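Local coordinates for mitotic checkpoint control protein kinase BUB1 (Drosophila melanogaster, PDB 6JKK) that probably works as an ATP-dependent protein kinase of the mitotic checkpoint, this chain being the kinase domain of the longer protein, at residues Thr244-Leu249 / Arg305-Leu310; Asp155-Met160 / Lys326-Ala331; Lys81-Gln86 / Ser131-Tyr136. All blocks are in the same frame, centred on the assembly; numbering follows the deposited sequence.

Interaction 1 (Thr244-Leu249 / Arg305-Leu310)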
ATOM      1  N   THR A 244      -8.724  -3.115 -14.293  1.00 22.56           N
ATOM      2  CA  THR A 244      -7.371  -3.537 -13.958  1.00 23.66           C
ATOM      3  C   THR A 244      -6.836  -2.552 -12.928  1.00 21.01           C
ATOM      4  O   THR A 244      -7.141  -2.659 -11.742  1.00 21.24           O
ATOM      5  CB  THR A 244      -6.439  -3.573 -15.191  1.00 24.74           C
ATOM      6  OG1 THR A 244      -6.502  -2.318 -15.884  1.00 24.42           O
ATOM      7  CG2 THR A 244      -6.838  -4.699 -16.138  1.00 27.27           C
ATOM      8  N   TYR A 245      -6.068  -1.570 -13.390  1.00 21.70           N
ATOM      9  CA  TYR A 245      -5.421  -0.610 -12.489  1.00 19.62           C
ATOM     10  C   TYR A 245      -6.403   0.302 -11.742  1.00 15.86           C
ATOM     11  O   TYR A 245      -6.045   0.888 -10.717  1.00 20.32           O
ATOM     12  CB  TYR A 245      -4.380   0.222 -13.255  1.00 16.64           C
ATOM     13  CG  TYR A 245      -3.310  -0.626 -13.914  1.00 22.48           C
ATOM     14  CD1 TYR A 245      -2.183  -1.034 -13.208  1.00 20.78           C
ATOM     15  CD2 TYR A 245      -3.428  -1.019 -15.242  1.00 25.91           C
ATOM     16  CE1 TYR A 245      -1.205  -1.811 -13.806  1.00 18.30           C
ATOM     17  CE2 TYR A 245      -2.460  -1.793 -15.846  1.00 29.77           C
ATOM     18  CZ  TYR A 245      -1.351  -2.185 -15.126  1.00 21.95           C
ATOM     19  OH  TYR A 245      -0.386  -2.959 -15.734  1.00 25.50           O
ATOM     20  N   GLN A 246      -7.636   0.414 -12.240  1.00 16.79           N
ATOM     21  CA  GLN A 246      -8.655   1.245 -11.586  1.00 17.12           C
ATOM     22  C   GLN A 246      -8.859   0.863 -10.121  1.00 21.36           C
ATOM     23  O   GLN A 246      -9.224   1.710  -9.293  1.00 22.63           O
ATOM     24  CB  GLN A 246     -10.001   1.150 -12.317  1.00 18.21           C
ATOM     25  CG  GLN A 246      -9.976   1.545 -13.797  1.00 25.95           C
ATOM     26  CD  GLN A 246      -9.714   0.364 -14.714  1.00 25.21           C
ATOM     27  OE1 GLN A 246      -8.841  -0.460 -14.447  1.00 22.31           O
ATOM     28  NE2 GLN A 246     -10.478   0.272 -15.800  1.00 24.21           N
ATOM     29  N   LEU A 247      -8.630  -0.412  -9.805  1.00 17.34           N
ATOM     30  CA  LEU A 247      -8.824  -0.916  -8.440  1.00 20.94           C
ATOM     31  C   LEU A 247      -7.908  -0.202  -7.448  1.00 22.95           C
ATOM     32  O   LEU A 247      -8.321   0.135  -6.333  1.00 20.41           O
ATOM     33  CB  LEU A 247      -8.593  -2.434  -8.383  1.00 22.83           C
ATOM     34  CG  LEU A 247      -8.870  -3.120  -7.042  1.00 24.36           C
ATOM     35  CD1 LEU A 247     -10.331  -2.932  -6.644  1.00 27.54           C
ATOM     36  CD2 LEU A 247      -8.517  -4.597  -7.073  1.00 25.42           C
ATOM     37  N   ASP A 248      -6.662   0.017  -7.860  1.00 18.05           N
ATOM     38  CA  ASP A 248      -5.697   0.732  -7.033  1.00 13.73           C
ATOM     39  C   ASP A 248      -6.036   2.214  -6.944  1.00 16.09           C
ATOM     40  O   ASP A 248      -5.890   2.828  -5.888  1.00 19.43           O
ATOM     41  CB  ASP A 248      -4.291   0.566  -7.607  1.00 12.80           C
ATOM     42  CG  ASP A 248      -3.618  -0.693  -7.133  1.00 20.69           C
ATOM     43  OD1 ASP A 248      -4.250  -1.448  -6.362  1.00 16.85           O
ATOM     44  OD2 ASP A 248      -2.458  -0.922  -7.534  1.00 20.69           O
ATOM     45  N   LEU A 249      -6.489   2.781  -8.059  1.00 15.99           N
ATOM     46  CA  LEU A 249      -6.782   4.212  -8.123  1.00 17.32           C
ATOM     47  C   LEU A 249      -8.000   4.518  -7.249  1.00 18.77           C
ATOM     48  O   LEU A 249      -8.093   5.581  -6.634  1.00 16.94           O
ATOM     49  CB  LEU A 249      -6.984   4.658  -9.576  1.00 15.73           C
ATOM     50  CG  LEU A 249      -5.793   4.361 -10.496  1.00 17.25           C
ATOM     51  CD1 LEU A 249      -5.984   4.945 -11.878  1.00 23.66           C
ATOM     52  CD2 LEU A 249      -4.489   4.868  -9.891  1.00 15.13           C
ATOM     53  N   ARG A 305      -8.015   0.389 -21.163  1.00 35.10           N
ATOM     54  CA  ARG A 305      -6.992   0.639 -22.167  1.00 36.07           C
ATOM     55  C   ARG A 305      -6.074   1.789 -21.784  1.00 44.76           C
ATOM     56  O   ARG A 305      -4.869   1.734 -22.032  1.00 43.97           O
ATOM     57  CB  ARG A 305      -7.629   0.920 -23.523  1.00 36.78           C
ATOM     58  CG  ARG A 305      -8.339  -0.276 -24.112  1.00 57.63           C
ATOM     59  CD  ARG A 305      -8.246  -0.257 -25.624  1.00 66.53           C
ATOM     60  NE  ARG A 305      -8.214  -1.603 -26.189  1.00 74.58           N
ATOM     61  CZ  ARG A 305      -9.256  -2.210 -26.752  1.00 79.66           C
ATOM     62  NH1 ARG A 305     -10.427  -1.592 -26.838  1.00 77.66           N
ATOM     63  NH2 ARG A 305      -9.122  -3.436 -27.239  1.00 83.79           N
ATOM     64  N   THR A 306      -6.652   2.837 -21.200  1.00 46.18           N
ATOM     65  CA  THR A 306      -5.886   4.016 -20.804  1.00 47.80           C
ATOM     66  C   THR A 306      -6.250   4.481 -19.394  1.00 37.36           C
ATOM     67  O   THR A 306      -7.420   4.724 -19.093  1.00 35.16           O
ATOM     68  CB  THR A 306      -6.106   5.187 -21.790  1.00 55.12           C
ATOM     69  OG1 THR A 306      -7.455   5.655 -21.684  1.00 62.94           O
ATOM     70  CG2 THR A 306      -5.850   4.743 -23.214  1.00 34.52           C
ATOM     71  N   MET A 307      -5.244   4.595 -18.533  1.00 31.94           N
ATOM     72  CA  MET A 307      -5.445   5.123 -17.186  1.00 28.90           C
ATOM     73  C   MET A 307      -5.210   6.632 -17.183  1.00 29.18           C
ATOM     74  O   MET A 307      -4.531   7.153 -18.065  1.00 34.63           O
ATOM     75  CB  MET A 307      -4.493   4.438 -16.202  1.00 34.39           C
ATOM     76  CG  MET A 307      -4.766   2.952 -16.010  1.00 37.22           C
ATOM     77  SD  MET A 307      -6.410   2.658 -15.327  1.00 23.22           S
ATOM     78  CE  MET A 307      -7.166   1.780 -16.692  1.00 24.38           C
ATOM     79  N   PRO A 308      -5.789   7.346 -16.204  1.00 27.26           N
ATOM     80  CA  PRO A 308      -5.500   8.778 -16.079  1.00 29.99           C
ATOM     81  C   PRO A 308      -4.025   9.051 -15.799  1.00 30.25           C
ATOM     82  O   PRO A 308      -3.342   8.207 -15.212  1.00 24.71           O
ATOM     83  CB  PRO A 308      -6.333   9.198 -14.863  1.00 28.90           C
ATOM     84  CG  PRO A 308      -6.634   7.929 -14.126  1.00 25.28           C
ATOM     85  CD  PRO A 308      -6.771   6.897 -15.204  1.00 24.48           C
ATOM     86  N   ASN A 309      -3.546  10.221 -16.213  1.00 22.32           N
ATOM     87  CA  ASN A 309      -2.163  10.625 -15.958  1.00 28.08           C
ATOM     88  C   ASN A 309      -1.979  11.015 -14.488  1.00 25.40           C
ATOM     89  O   ASN A 309      -2.396  12.097 -14.071  1.00 20.12           O
ATOM     90  CB  ASN A 309      -1.778  11.788 -16.890  1.00 29.02           C
ATOM     91  CG  ASN A 309      -0.289  12.127 -16.842  1.00 29.42           C
ATOM     92  OD1 ASN A 309       0.348  12.049 -15.796  1.00 25.81           O
ATOM     93  ND2 ASN A 309       0.264  12.519 -17.984  1.00 36.81           N
ATOM     94  N   LEU A 310      -1.348  10.136 -13.711  1.00 19.84           N
ATOM     95  CA  LEU A 310      -1.141  10.383 -12.285  1.00 18.57           C
ATOM     96  C   LEU A 310      -0.155  11.533 -12.032  1.00 22.26           C
ATOM     97  O   LEU A 310      -0.235  12.215 -11.006  1.00 17.67           O
ATOM     98  CB  LEU A 310      -0.665   9.107 -11.576  1.00 19.31           C
ATOM     99  CG  LEU A 310      -1.557   7.867 -11.679  1.00 18.99           C
ATOM    100  CD1 LEU A 310      -1.087   6.761 -10.738  1.00 21.21           C
ATOM    101  CD2 LEU A 310      -3.007   8.218 -11.384  1.00 17.40           C
TER
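Tyr245 and Met307 mark the closest backbone approach, their CA atoms 7.4 Å apart; toward Thr244 and Arg305 the chains separate to 9.2 Å between CA atoms. Residues 244-249 form the lead-in and first turn of helix 246-261, the central F helix of the kinase C-lobe, while 305-310 is the loop between helices 288-299 and 310-322. The two are joined by van der Waals packing alone, burying 264 Å² in total.

Met307 does most of the work. Its chain bends at chi2 (-62°) and again at chi3, which brings the thioether round against the helix start. SD sits 3.8 Å from Tyr245 CB, and the methyl goes on to lie over the flat amide of Gln246, with CE 3.5 Å from CD and hardly farther from OE1 and NE2. The two side chains cross at about a right angle. That amide is held by its oxygen: OE1 accepts from Thr244 N at 2.7 Å (163° at the hydrogen, donor tilted from the carbonyl plane). Met307 therefore packs on a fixed surface.

Asp248, on the first turn of the helix, accepts from the backbone N of His180 and Ala181, the familiar tie from this helix to the catalytic loop. Leu249 is itself buried against Leu298, Ile301 and Val170, and the loop lays Met307, Pro308 and Leu310 against that edge. Leu249 divides its two methyls between Pro308 and Leu310: CD1 meets Pro308 CG tip to tip at 3.8 Å, and CD2 lies 4.0 Å from Leu310 CD2, with Leu310 CD1 at the same distance.

Interaction 2 (Asp155-Met160 / Lys326-Ala331); sequences DEYVVM and KYVAEA
Tyr157 and Tyr327 meet where two helices cross almost perpendicularly, and their side chains likewise cross at about a right angle. The edge of the Tyr327 ring points toward the face of Tyr157 in an offset edge-to-face pair, with centroids 5.8 Å apart and planes at 72°. Val328 comes in on the same side of the Tyr157 ring, its CG2 3.7 Å from CD2. On the side away from Tyr327 and Val328, Met160 CE lies over the ring centre, and at the far end Tyr157 OH is hydrogen-bonded to Lys324 NZ.

The segments belong to the start of helix 156-175, the E helix of the kinase C-lobe, and to the C-terminal helix 325-339; their local axes approach to 9.4 Å. Asp155 is the N-cap of the first. Its CG is anti to the backbone N (chi1 -179°), which carries the carboxylate toward helix 326-331. Asp155 and Tyr327 reach toward each other tip to tip, carboxylate and ring planes 38° apart. OD1 lies at the edge of the Tyr327 ring and accepts from Tyr327 OH; the modelled separation is very short and its exact value doubtful. OD2 makes the capping bonds, accepting from Tyr157 N at 2.8 Å, met from above the carboxylate plane, and weakly from Val158 N. An alanine in place of Asp155 would probably leave both the hydroxyl of Tyr327 and the first amides of the helix without these acceptors.

One turn on from Tyr327, Ala331 CB is 3.9 Å from Asp155 OD2 and 4.1 Å from Val158 CG2.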
ATOM      1  N   ASP A 155      -4.094  18.357   8.538  1.00 19.50           N
ATOM      2  CA  ASP A 155      -4.092  19.602   7.777  1.00 20.95           C
ATOM      3  C   ASP A 155      -4.154  19.329   6.279  1.00 20.74           C
ATOM      4  O   ASP A 155      -3.461  18.442   5.775  1.00 18.58           O
ATOM      5  CB  ASP A 155      -2.850  20.422   8.103  1.00 21.98           C
ATOM      6  CG  ASP A 155      -2.804  21.728   7.352  1.00 21.69           C
ATOM      7  OD1 ASP A 155      -3.251  22.749   7.905  1.00 26.50           O
ATOM      8  OD2 ASP A 155      -2.310  21.737   6.209  1.00 26.14           O
ATOM      9  N   GLU A 156      -4.988  20.096   5.582  1.00 19.87           N
ATOM     10  CA  GLU A 156      -5.237  19.886   4.159  1.00 21.09           C
ATOM     11  C   GLU A 156      -3.949  19.844   3.343  1.00 20.77           C
ATOM     12  O   GLU A 156      -3.799  19.012   2.448  1.00 19.27           O
ATOM     13  CB  GLU A 156      -6.152  20.991   3.617  1.00 19.35           C
ATOM     14  CG  GLU A 156      -6.628  20.731   2.192  1.00 19.06           C
ATOM     15  CD  GLU A 156      -7.161  21.965   1.510  1.00 20.96           C
ATOM     16  OE1 GLU A 156      -7.183  23.040   2.147  1.00 22.44           O
ATOM     17  OE2 GLU A 156      -7.554  21.862   0.328  1.00 24.55           O
ATOM     18  N   TYR A 157      -3.016  20.736   3.652  1.00 19.69           N
ATOM     19  CA  TYR A 157      -1.782  20.821   2.875  1.00 19.26           C
ATOM     20  C   TYR A 157      -0.825  19.670   3.182  1.00 21.36           C
ATOM     21  O   TYR A 157      -0.126  19.182   2.288  1.00 15.19           O
ATOM     22  CB  TYR A 157      -1.135  22.200   3.038  1.00 18.32           C
ATOM     23  CG  TYR A 157      -1.898  23.253   2.269  1.00 17.95           C
ATOM     24  CD1 TYR A 157      -3.043  23.842   2.800  1.00 19.87           C
ATOM     25  CD2 TYR A 157      -1.498  23.631   0.995  1.00 18.71           C
ATOM     26  CE1 TYR A 157      -3.751  24.794   2.090  1.00 18.01           C
ATOM     27  CE2 TYR A 157      -2.201  24.579   0.280  1.00 21.01           C
ATOM     28  CZ  TYR A 157      -3.325  25.152   0.829  1.00 23.76           C
ATOM     29  OH  TYR A 157      -4.017  26.094   0.101  1.00 21.91           O
ATOM     30  N   VAL A 158      -0.818  19.210   4.430  1.00 16.28           N
ATOM     31  CA  VAL A 158      -0.092  17.977   4.752  1.00 15.13           C
ATOM     32  C   VAL A 158      -0.678  16.811   3.950  1.00 13.68           C
ATOM     33  O   VAL A 158       0.063  15.974   3.422  1.00 16.82           O
ATOM     34  CB  VAL A 158      -0.104  17.671   6.268  1.00 16.37           C
ATOM     35  CG1 VAL A 158       0.492  16.304   6.542  1.00 19.39           C
ATOM     36  CG2 VAL A 158       0.682  18.725   7.020  1.00 17.42           C
ATOM     37  N   VAL A 159      -2.004  16.772   3.827  1.00 14.70           N
ATOM     38  CA  VAL A 159      -2.638  15.713   3.036  1.00 16.50           C
ATOM     39  C   VAL A 159      -2.247  15.827   1.554  1.00 14.67           C
ATOM     40  O   VAL A 159      -1.993  14.813   0.897  1.00 14.19           O
ATOM     41  CB  VAL A 159      -4.177  15.679   3.209  1.00 15.80           C
ATOM     42  CG1 VAL A 159      -4.793  14.569   2.358  1.00 12.81           C
ATOM     43  CG2 VAL A 159      -4.554  15.476   4.687  1.00 17.77           C
ATOM     44  N   MET A 160      -2.180  17.050   1.031  1.00 15.42           N
ATOM     45  CA  MET A 160      -1.745  17.234  -0.355  1.00 13.76           C
ATOM     46  C   MET A 160      -0.345  16.674  -0.563  1.00 13.74           C
ATOM     47  O   MET A 160      -0.062  16.037  -1.588  1.00 14.66           O
ATOM     48  CB  MET A 160      -1.732  18.710  -0.738  1.00 12.72           C
ATOM     49  CG  MET A 160      -3.061  19.391  -0.679  1.00 13.96           C
ATOM     50  SD  MET A 160      -2.829  21.048  -1.319  1.00 19.63           S
ATOM     51  CE  MET A 160      -4.287  21.817  -0.620  1.00 19.24           C
ATOM     52  N   LYS A 326       5.063  29.189   2.788  1.00 36.31           N
ATOM     53  CA  LYS A 326       5.326  29.496   4.192  1.00 42.66           C
ATOM     54  C   LYS A 326       4.408  28.697   5.123  1.00 38.37           C
ATOM     55  O   LYS A 326       4.876  28.066   6.076  1.00 36.19           O
ATOM     56  CB  LYS A 326       5.167  30.996   4.453  1.00 50.85           C
ATOM     57  CG  LYS A 326       6.198  31.570   5.411  1.00 60.11           C
ATOM     58  CD  LYS A 326       5.576  31.967   6.741  1.00 64.97           C
ATOM     59  CE  LYS A 326       5.033  33.393   6.710  1.00 68.24           C
ATOM     60  NZ  LYS A 326       4.211  33.716   7.916  1.00 69.42           N
ATOM     61  N   TYR A 327       3.105  28.728   4.851  1.00 31.28           N
ATOM     62  CA  TYR A 327       2.141  27.957   5.637  1.00 28.84           C
ATOM     63  C   TYR A 327       2.453  26.468   5.637  1.00 33.50           C
ATOM     64  O   TYR A 327       2.354  25.803   6.671  1.00 32.20           O
ATOM     65  CB  TYR A 327       0.716  28.160   5.115  1.00 27.52           C
ATOM     66  CG  TYR A 327      -0.304  27.353   5.890  1.00 30.79           C
ATOM     67  CD1 TYR A 327      -0.832  27.834   7.080  1.00 31.69           C
ATOM     68  CD2 TYR A 327      -0.714  26.094   5.449  1.00 28.19           C
ATOM     69  CE1 TYR A 327      -1.751  27.102   7.803  1.00 39.75           C
ATOM     70  CE2 TYR A 327      -1.634  25.351   6.165  1.00 31.88           C
ATOM     71  CZ  TYR A 327      -2.149  25.864   7.341  1.00 38.78           C
ATOM     72  OH  TYR A 327      -3.067  25.139   8.064  1.00 40.73           O
ATOM     73  N   VAL A 328       2.802  25.946   4.465  1.00 28.21           N
ATOM     74  CA  VAL A 328       3.051  24.517   4.293  1.00 24.32           C
ATOM     75  C   VAL A 328       4.251  24.065   5.124  1.00 27.57           C
ATOM     76  O   VAL A 328       4.217  23.009   5.758  1.00 26.07           O
ATOM     77  CB  VAL A 328       3.253  24.171   2.798  1.00 25.25           C
ATOM     78  CG1 VAL A 328       3.769  22.754   2.628  1.00 26.36           C
ATOM     79  CG2 VAL A 328       1.948  24.348   2.042  1.00 23.84           C
ATOM     80  N   ALA A 329       5.303  24.878   5.135  1.00 28.55           N
ATOM     81  CA  ALA A 329       6.484  24.567   5.930  1.00 30.07           C
ATOM     82  C   ALA A 329       6.130  24.526   7.414  1.00 28.15           C
ATOM     83  O   ALA A 329       6.602  23.653   8.144  1.00 29.43           O
ATOM     84  CB  ALA A 329       7.588  25.575   5.662  1.00 31.32           C
ATOM     85  N   GLU A 330       5.298  25.471   7.852  1.00 25.26           N
ATOM     86  CA  GLU A 330       4.805  25.493   9.232  1.00 27.19           C
ATOM     87  C   GLU A 330       3.960  24.262   9.543  1.00 25.63           C
ATOM     88  O   GLU A 330       4.143  23.612  10.578  1.00 27.47           O
ATOM     89  CB  GLU A 330       3.965  26.744   9.482  1.00 33.57           C
ATOM     90  CG  GLU A 330       4.737  28.048   9.459  1.00 48.54           C
ATOM     91  CD  GLU A 330       3.814  29.252   9.478  1.00 63.51           C
ATOM     92  OE1 GLU A 330       2.596  29.057   9.682  1.00 66.40           O
ATOM     93  OE2 GLU A 330       4.302  30.387   9.285  1.00 68.69           O
ATOM     94  N   ALA A 331       3.024  23.949   8.652  1.00 25.11           N
ATOM     95  CA  ALA A 331       2.149  22.789   8.845  1.00 25.56           C
ATOM     96  C   ALA A 331       2.938  21.481   8.903  1.00 23.07           C
ATOM     97  O   ALA A 331       2.642  20.600   9.717  1.00 23.54           O
ATOM     98  CB  ALA A 331       1.093  22.731   7.750  1.00 24.23           C
TER

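Interaction 3 (Lys81-Gln86 / Ser131-Tyr136)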
ATOM      1  N   LYS A  81      14.951  -2.769  13.535  1.00 32.24           N
ATOM      2  CA  LYS A  81      13.618  -3.172  13.968  1.00 32.52           C
ATOM      3  C   LYS A  81      12.856  -3.761  12.795  1.00 28.95           C
ATOM      4  O   LYS A  81      12.763  -3.139  11.733  1.00 26.78           O
ATOM      5  CB  LYS A  81      12.843  -1.977  14.514  1.00 36.70           C
ATOM      6  CG  LYS A  81      13.016  -1.724  15.999  1.00 38.74           C
ATOM      7  CD  LYS A  81      11.848  -0.899  16.511  1.00 41.46           C
ATOM      8  CE  LYS A  81      12.179  -0.211  17.819  1.00 49.91           C
ATOM      9  NZ  LYS A  81      11.033   0.608  18.310  1.00 51.01           N
ATOM     10  N   VAL A  82      12.299  -4.951  12.988  1.00 22.53           N
ATOM     11  CA  VAL A  82      11.636  -5.647  11.894  1.00 19.30           C
ATOM     12  C   VAL A  82      10.179  -5.987  12.217  1.00 19.17           C
ATOM     13  O   VAL A  82       9.786  -6.060  13.386  1.00 18.73           O
ATOM     14  CB  VAL A  82      12.415  -6.934  11.501  1.00 20.84           C
ATOM     15  CG1 VAL A  82      13.817  -6.589  11.017  1.00 19.39           C
ATOM     16  CG2 VAL A  82      12.493  -7.898  12.675  1.00 19.20           C
ATOM     17  N   ALA A  83       9.378  -6.169  11.172  1.00 19.00           N
ATOM     18  CA  ALA A  83       8.048  -6.739  11.324  1.00 18.72           C
ATOM     19  C   ALA A  83       8.142  -8.185  10.892  1.00 17.12           C
ATOM     20  O   ALA A  83       8.745  -8.484   9.856  1.00 16.16           O
ATOM     21  CB  ALA A  83       7.048  -6.011  10.451  1.00 16.06           C
ATOM     22  N   LEU A  84       7.546  -9.078  11.672  1.00 18.30           N
ATOM     23  CA  LEU A  84       7.484 -10.481  11.291  1.00 15.38           C
ATOM     24  C   LEU A  84       6.045 -10.834  10.959  1.00 21.08           C
ATOM     25  O   LEU A  84       5.161 -10.738  11.817  1.00 21.23           O
ATOM     26  CB  LEU A  84       8.026 -11.378  12.413  1.00 16.47           C
ATOM     27  CG  LEU A  84       9.435 -11.009  12.890  1.00 19.65           C
ATOM     28  CD1 LEU A  84       9.373 -10.294  14.218  1.00 25.56           C
ATOM     29  CD2 LEU A  84      10.353 -12.220  12.989  1.00 20.96           C
ATOM     30  N   LYS A  85       5.807 -11.222   9.711  1.00 17.87           N
ATOM     31  CA  LYS A  85       4.457 -11.547   9.268  1.00 17.48           C
ATOM     32  C   LYS A  85       4.327 -13.033   9.008  1.00 16.60           C
ATOM     33  O   LYS A  85       5.011 -13.590   8.135  1.00 17.05           O
ATOM     34  CB  LYS A  85       4.106 -10.774   7.996  1.00 18.75           C
ATOM     35  CG  LYS A  85       2.710 -11.074   7.462  1.00 18.49           C
ATOM     36  CD  LYS A  85       2.456 -10.315   6.169  1.00 24.92           C
ATOM     37  CE  LYS A  85       1.073 -10.593   5.611  1.00 28.34           C
ATOM     38  NZ  LYS A  85       0.792  -9.682   4.460  1.00 27.70           N
ATOM     39  N   GLN A  86       3.445 -13.668   9.773  1.00 16.31           N
ATOM     40  CA  GLN A  86       3.207 -15.096   9.650  1.00 15.84           C
ATOM     41  C   GLN A  86       1.866 -15.344   8.982  1.00 18.86           C
ATOM     42  O   GLN A  86       0.875 -14.679   9.302  1.00 22.02           O
ATOM     43  CB  GLN A  86       3.212 -15.744  11.029  1.00 19.35           C
ATOM     44  CG  GLN A  86       3.010 -17.260  10.990  1.00 21.63           C
ATOM     45  CD  GLN A  86       3.498 -17.940  12.250  1.00 27.22           C
ATOM     46  OE1 GLN A  86       3.042 -17.639  13.354  1.00 25.71           O
ATOM     47  NE2 GLN A  86       4.446 -18.855  12.091  1.00 25.32           N
ATOM     48  N   SER A 131      10.293  -7.935   7.312  1.00 13.21           N
ATOM     49  CA  SER A 131      10.496  -6.665   6.599  1.00 10.97           C
ATOM     50  C   SER A 131      10.742  -5.525   7.594  1.00 17.71           C
ATOM     51  O   SER A 131      10.663  -5.729   8.796  1.00 15.33           O
ATOM     52  CB  SER A 131       9.290  -6.346   5.710  1.00 11.83           C
ATOM     53  OG  SER A 131       8.092  -6.304   6.474  1.00 16.05           O
ATOM     54  N   GLU A 132      11.028  -4.323   7.102  1.00 13.80           N
ATOM     55  CA  GLU A 132      11.363  -3.213   8.005  1.00 13.95           C
ATOM     56  C   GLU A 132      10.165  -2.720   8.818  1.00 15.87           C
ATOM     57  O   GLU A 132       9.063  -2.573   8.285  1.00 15.00           O
ATOM     58  CB  GLU A 132      11.979  -2.042   7.225  1.00 21.88           C
ATOM     59  CG  GLU A 132      12.470  -0.907   8.122  1.00 22.74           C
ATOM     60  CD  GLU A 132      13.097   0.241   7.352  1.00 27.41           C
ATOM     61  OE1 GLU A 132      13.153   0.165   6.107  1.00 26.43           O
ATOM     62  OE2 GLU A 132      13.525   1.219   7.999  1.00 34.72           O
ATOM     63  N   PHE A 133      10.397  -2.456  10.104  1.00 14.51           N
ATOM     64  CA  PHE A 133       9.383  -1.897  10.991  1.00 18.13           C
ATOM     65  C   PHE A 133       9.496  -0.378  11.014  1.00 13.32           C
ATOM     66  O   PHE A 133      10.603   0.165  11.007  1.00 22.23           O
ATOM     67  CB  PHE A 133       9.584  -2.444  12.402  1.00 19.29           C
ATOM     68  CG  PHE A 133       8.520  -2.026  13.383  1.00 25.16           C
ATOM     69  CD1 PHE A 133       8.756  -1.002  14.289  1.00 29.98           C
ATOM     70  CD2 PHE A 133       7.289  -2.671  13.407  1.00 25.48           C
ATOM     71  CE1 PHE A 133       7.784  -0.621  15.200  1.00 35.81           C
ATOM     72  CE2 PHE A 133       6.310  -2.298  14.315  1.00 34.69           C
ATOM     73  CZ  PHE A 133       6.557  -1.272  15.213  1.00 36.29           C
ATOM     74  N   SER A 134       8.358   0.306  11.031  1.00 18.23           N
ATOM     75  CA  SER A 134       8.361   1.764  11.120  1.00 21.07           C
ATOM     76  C   SER A 134       7.999   2.239  12.520  1.00 21.50           C
ATOM     77  O   SER A 134       6.960   1.846  13.056  1.00 20.88           O
ATOM     78  CB  SER A 134       7.367   2.363  10.128  1.00 29.52           C
ATOM     79  OG  SER A 134       7.195   3.744  10.398  1.00 33.63           O
ATOM     80  N   ASP A 135       8.834   3.100  13.099  1.00 24.23           N
ATOM     81  CA  ASP A 135       8.539   3.687  14.412  1.00 30.31           C
ATOM     82  C   ASP A 135       7.318   4.609  14.375  1.00 24.17           C
ATOM     83  O   ASP A 135       6.713   4.883  15.412  1.00 25.69           O
ATOM     84  CB  ASP A 135       9.743   4.463  14.963  1.00 46.93           C
ATOM     85  CG  ASP A 135      10.825   3.556  15.523  1.00 60.01           C
ATOM     86  OD1 ASP A 135      10.590   2.916  16.572  1.00 59.30           O
ATOM     87  OD2 ASP A 135      11.921   3.498  14.923  1.00 67.31           O
ATOM     88  N   TYR A 136       6.954   5.077  13.183  1.00 18.09           N
ATOM     89  CA  TYR A 136       5.821   5.992  13.038  1.00 19.61           C
ATOM     90  C   TYR A 136       4.502   5.281  12.721  1.00 24.02           C
ATOM     91  O   TYR A 136       3.420   5.822  12.971  1.00 29.32           O
ATOM     92  CB  TYR A 136       6.142   7.063  11.991  1.00 20.95           C
ATOM     93  CG  TYR A 136       7.389   7.843  12.336  1.00 23.74           C
ATOM     94  CD1 TYR A 136       7.365   8.821  13.322  1.00 28.44           C
ATOM     95  CD2 TYR A 136       8.597   7.588  11.692  1.00 22.43           C
ATOM     96  CE1 TYR A 136       8.501   9.530  13.649  1.00 30.21           C
ATOM     97  CE2 TYR A 136       9.740   8.294  12.014  1.00 22.27           C
ATOM     98  CZ  TYR A 136       9.683   9.265  12.990  1.00 31.82           C
ATOM     99  OH  TYR A 136      10.817   9.971  13.309  1.00 41.83           O
TER
HETATM  100  O   HOH W   1       6.886  -8.604   7.147  1.00 16.26           O
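Ala83 and Ser131 form an antiparallel hydrogen-bonded pair between neighbouring strands of the N-lobe sheet, just where strand 127-132 runs out into the loop that, by family topology, is the hinge between the kinase lobes. Ala83 N donates to Ser131 O at 2.7 Å, and Ser131 N returns a bond to Ala83 O at 3.0 Å, both with 163° at the hydrogen. Val82 and Glu132 make the next, non-hydrogen-bonded pair. Past it, where the strand has ended, Phe133 N still donates to Lys81 O at 3.0 Å, from above the carbonyl plane.

On the face shared by Ala83 and Ser131, a water spans the strands: it donates to Ala83 O at 3.3 Å, a carbonyl that also accepts from Ser131 N, and is hydrogen-bonded to Ser131 OG at 2.7 Å. Phe133 lies alongside, its edge toward Ala83 CB, while the aliphatic part of Lys81 crosses it obliquely, CD 3.8 Å from Phe133 CD1. Lys81 then runs on, extended beyond CG, to a salt bridge in which NZ is 2.9 Å from Asp135 OD1, nearly in line with the C-O bond of the carboxylate; the two side chains cross at about a right angle.

Strand 80-87 also carries Lys85, the predicted ATP-binding lysine, whose NZ forms salt bridges with Glu94 and Asp207, the pattern of the conserved kinase lysine with the C-helix glutamate and the DFG aspartate. Backbone bonds to Tyr129 continue the strand pairing at that point.

The chemistry is graded along the contact: backbone N-H...O bonds fix the strand register, a phenyl ring fills in beside them, and a salt bridge between two exposed residues, likely to be weakened by solvent, ties the outgoing chain to the start of strand 80-87.

In the fold
The three contacts are well separated: interaction 3 lies in the N-lobe and the hinge, interactions 1 and 2 in the C-lobe. Their centres are 27 to 30 Å apart, and none touches another; interactions 1 and 2 come nearest, about 10 Å between atoms. Helix 156-175 connects that pair, since interaction 2 holds its first turn while Leu167, Val170 and His174, farther along it, pack against interaction 1. Interactions 1 and 3 lie on opposite sides of the chain's centre, with about 15 Å between nearest atoms. Interaction 3 includes Lys85 of the predicted ATP site; interaction 2, about 12 Å from interaction 3 between nearest atoms, is remote from that lysine.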